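Local coordinates for protein Fc fragment of IgE receptor II (Bos taurus, PDB 6PWS) that binds mannose-type sugars through calcium in its C-type carbohydrate-recognition domain and, as CD23, is probably the low-affinity receptor for IgE, at residues A[38-43]-A[124-129]. Residues are numbered along the deposited sequence; the frame is centred on the assembly and turned at random. Where two conformers were deposited one is given.
Sequences ENLHGR and HGWVCD
Arg43 and Asp129 form an antiparallel hydrogen-bonded pair, in which Arg43 N donates to Asp129 O at 3.1 Å. Asp129 N returns a bond to Arg43 O at 2.8 Å. Arg43 O also takes a CA-H...O contact from Cys128 CA at 3.1 Å. Gly42 CA lies 3.4 Å from Asp129 O.

Helix 30-39 ends in a Schellman motif: His41, with positive phi, donates its N to Glu38 O, and Gly42 N bonds Cys37 O. The chain then turns into the short strand 43-44, which pairs with strand 123-131. In this C-type lectin fold the Cys37-Cys128 disulfide ties helix 30-39 to strand 123-131. Cys128 SG sits beside its own backbone N (chi1 -41°) and in plane with the Trp126 ring, at its edge. Leu40 CD1 also lies near that ring plane, loosely, 4.5 Å from Trp126 CZ3. Trp126 NE1 bonds Gly26 O.

The side chains of Arg43 and Asp129 leave the same face of the sheet but part company. Arg43 NH1 stays 6.4 Å from Asp129 OD1, too far for a salt bridge. OD2 of the buried Asp129 takes a salt bridge from Lys19 NZ and a hydrogen bond from Ser46 N.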
ATOM      1  N   GLU A  38      -4.583   1.978 -10.943  1.00  7.49           N
ATOM      2  CA  GLU A  38      -5.661   2.687 -11.635  1.00  8.31           C
ATOM      3  C   GLU A  38      -6.039   2.005 -12.943  1.00  8.99           C
ATOM      4  O   GLU A  38      -7.211   2.025 -13.330  1.00  9.96           O
ATOM      5  CB  GLU A  38      -5.279   4.147 -11.878  1.00  8.52           C
ATOM      6  CG  GLU A  38      -5.228   4.950 -10.595  1.00  8.99           C
ATOM      7  CD  GLU A  38      -4.858   6.398 -10.813  1.00  8.96           C
ATOM      8  OE1 GLU A  38      -4.751   6.824 -11.983  1.00  9.75           O
ATOM      9  OE2 GLU A  38      -4.680   7.127  -9.812  1.00  9.59           O
ATOM     10  N   ASN A  39      -5.072   1.409 -13.640  1.00  9.56           N
ATOM     11  CA  ASN A  39      -5.378   0.686 -14.872  1.00 10.87           C
ATOM     12  C   ASN A  39      -6.304  -0.491 -14.616  1.00 11.53           C
ATOM     13  O   ASN A  39      -7.060  -0.897 -15.511  1.00 12.49           O
ATOM     14  CB  ASN A  39      -4.070   0.205 -15.496  1.00 12.41           C
ATOM     15  CG  ASN A  39      -4.288  -0.603 -16.733  1.00 15.04           C
ATOM     16  OD1 ASN A  39      -4.757  -0.085 -17.745  1.00 16.30           O
ATOM     17  ND2 ASN A  39      -3.935  -1.885 -16.674  1.00 15.97           N
ATOM     18  N   LEU A  40      -6.245  -1.048 -13.408  1.00 11.88           N
ATOM     19  CA  LEU A  40      -7.113  -2.123 -12.950  1.00 13.18           C
ATOM     20  C   LEU A  40      -8.331  -1.595 -12.203  1.00 13.60           C
ATOM     21  O   LEU A  40      -9.052  -2.380 -11.579  1.00 14.76           O
ATOM     22  CB  LEU A  40      -6.324  -3.101 -12.076  1.00 14.24           C
ATOM     23  CG  LEU A  40      -5.077  -3.696 -12.738  1.00 15.43           C
ATOM     24  CD1 LEU A  40      -4.249  -4.475 -11.730  1.00 16.34           C
ATOM     25  CD2 LEU A  40      -5.468  -4.576 -13.913  1.00 16.21           C
ATOM     26  N   HIS A  41      -8.556  -0.282 -12.259  1.00 13.05           N
ATOM     27  CA  HIS A  41      -9.705   0.413 -11.662  0.52 13.00           C
ATOM     28  C   HIS A  41      -9.735   0.291 -10.144  1.00 11.73           C
ATOM     29  O   HIS A  41     -10.795   0.215  -9.514  1.00 13.13           O
ATOM     30  CB  HIS A  41     -11.038   0.056 -12.307  0.52 13.95           C
ATOM     31  CG  HIS A  41     -11.247   0.736 -13.622  0.52 13.90           C
ATOM     32  ND1 HIS A  41     -11.595   0.044 -14.756  0.52 14.17           N
ATOM     33  CD2 HIS A  41     -11.130   2.035 -13.993  0.52 13.94           C
ATOM     34  CE1 HIS A  41     -11.693   0.885 -15.771  0.52 14.12           C
ATOM     35  NE2 HIS A  41     -11.415   2.100 -15.335  0.52 14.32           N
ATOM     36  N   GLY A  42      -8.549   0.349  -9.547  1.00  8.84           N
ATOM     37  CA  GLY A  42      -8.397   0.491  -8.115  1.00  7.12           C
ATOM     38  C   GLY A  42      -7.380   1.568  -7.789  1.00  6.61           C
ATOM     39  O   GLY A  42      -7.014   2.372  -8.652  1.00  8.07           O
ATOM     40  N   ARG A  43      -6.919   1.584  -6.537  1.00  5.71           N
ATOM     41  CA  ARG A  43      -5.862   2.486  -6.105  1.00  5.46           C
ATOM     42  C   ARG A  43      -4.918   1.701  -5.203  1.00  4.79           C
ATOM     43  O   ARG A  43      -5.302   0.697  -4.602  1.00  5.18           O
ATOM     44  CB  ARG A  43      -6.402   3.686  -5.306  1.00  5.37           C
ATOM     45  CG  ARG A  43      -7.382   4.598  -6.044  1.00  5.95           C
ATOM     46  CD  ARG A  43      -7.472   5.936  -5.338  1.00  5.87           C
ATOM     47  NE  ARG A  43      -8.476   6.836  -5.893  1.00  6.01           N
ATOM     48  CZ  ARG A  43      -9.745   6.895  -5.499  1.00  6.23           C
ATOM     49  NH1 ARG A  43     -10.199   6.098  -4.536  1.00  6.88           N
ATOM     50  NH2 ARG A  43     -10.560   7.763  -6.077  1.00  6.05           N
ATOM     51  N   HIS A 124       9.143  -5.245  -6.277  1.00  5.35           N
ATOM     52  CA  HIS A 124       8.564  -6.348  -7.036  1.00  5.88           C
ATOM     53  C   HIS A 124       7.112  -6.610  -6.706  1.00  5.59           C
ATOM     54  O   HIS A 124       6.473  -7.423  -7.384  1.00  6.78           O
ATOM     55  CB  HIS A 124       9.355  -7.631  -6.767  1.00  7.60           C
ATOM     56  CG  HIS A 124      10.779  -7.510  -7.152  1.00  9.41           C
ATOM     57  ND1 HIS A 124      11.200  -7.635  -8.457  1.00 10.67           N
ATOM     58  CD2 HIS A 124      11.871  -7.179  -6.428  1.00 10.57           C
ATOM     59  CE1 HIS A 124      12.503  -7.426  -8.513  1.00 11.15           C
ATOM     60  NE2 HIS A 124      12.933  -7.144  -7.296  1.00 11.68           N
ATOM     61  N   GLY A 125       6.589  -5.964  -5.668  1.00  5.40           N
ATOM     62  CA  GLY A 125       5.202  -6.105  -5.302  1.00  5.19           C
ATOM     63  C   GLY A 125       4.553  -4.753  -5.084  1.00  4.66           C
ATOM     64  O   GLY A 125       5.209  -3.746  -4.817  1.00  4.50           O
ATOM     65  N   TRP A 126       3.230  -4.767  -5.172  1.00  4.59           N
ATOM     66  CA  TRP A 126       2.427  -3.564  -4.969  1.00  4.92           C
ATOM     67  C   TRP A 126       1.011  -4.066  -4.730  1.00  5.37           C
ATOM     68  O   TRP A 126       0.633  -5.104  -5.285  1.00  7.62           O
ATOM     69  CB  TRP A 126       2.552  -2.572  -6.159  1.00  5.83           C
ATOM     70  CG  TRP A 126       2.720  -3.246  -7.517  1.00  6.32           C
ATOM     71  CD1 TRP A 126       3.891  -3.723  -8.062  1.00  6.18           C
ATOM     72  CD2 TRP A 126       1.687  -3.552  -8.464  1.00  6.49           C
ATOM     73  NE1 TRP A 126       3.637  -4.325  -9.268  1.00  6.97           N
ATOM     74  CE2 TRP A 126       2.297  -4.219  -9.542  1.00  6.73           C
ATOM     75  CE3 TRP A 126       0.304  -3.316  -8.509  1.00  7.06           C
ATOM     76  CZ2 TRP A 126       1.579  -4.661 -10.640  1.00  7.86           C
ATOM     77  CZ3 TRP A 126      -0.406  -3.756  -9.603  1.00  7.88           C
ATOM     78  CH2 TRP A 126       0.231  -4.415 -10.655  1.00  8.25           C
ATOM     79  N   VAL A 127       0.261  -3.398  -3.858  1.00  4.51           N
ATOM     80  CA  VAL A 127      -1.063  -3.875  -3.476  1.00  4.46           C
ATOM     81  C   VAL A 127      -2.077  -2.781  -3.770  1.00  4.58           C
ATOM     82  O   VAL A 127      -1.879  -1.633  -3.365  1.00  4.72           O
ATOM     83  CB  VAL A 127      -1.121  -4.280  -1.988  1.00  5.25           C
ATOM     84  CG1 VAL A 127      -2.490  -4.830  -1.644  1.00  5.99           C
ATOM     85  CG2 VAL A 127      -0.016  -5.288  -1.653  1.00  6.15           C
ATOM     86  N   CYS A 128      -3.161  -3.147  -4.461  1.00  4.70           N
ATOM     87  CA  CYS A 128      -4.260  -2.245  -4.749  1.00  5.17           C
ATOM     88  C   CYS A 128      -5.491  -2.646  -3.947  1.00  5.00           C
ATOM     89  O   CYS A 128      -5.650  -3.813  -3.562  1.00  5.60           O
ATOM     90  CB  CYS A 128      -4.676  -2.288  -6.230  1.00  5.55           C
ATOM     91  SG  CYS A 128      -3.345  -2.375  -7.448  1.00  6.04           S
ATOM     92  N   ASP A 129      -6.408  -1.694  -3.773  1.00  5.29           N
ATOM     93  CA  ASP A 129      -7.719  -2.012  -3.229  1.00  5.41           C
ATOM     94  C   ASP A 129      -8.827  -1.316  -4.011  1.00  5.89           C
ATOM     95  O   ASP A 129      -8.601  -0.427  -4.846  1.00  6.27           O
ATOM     96  CB  ASP A 129      -7.824  -1.794  -1.700  1.00  5.55           C
ATOM     97  CG  ASP A 129      -7.772  -0.332  -1.257  1.00  5.81           C
ATOM     98  OD1 ASP A 129      -8.109   0.559  -2.052  1.00  7.10           O
ATOM     99  OD2 ASP A 129      -7.398  -0.107  -0.075  1.00  6.22           O
TER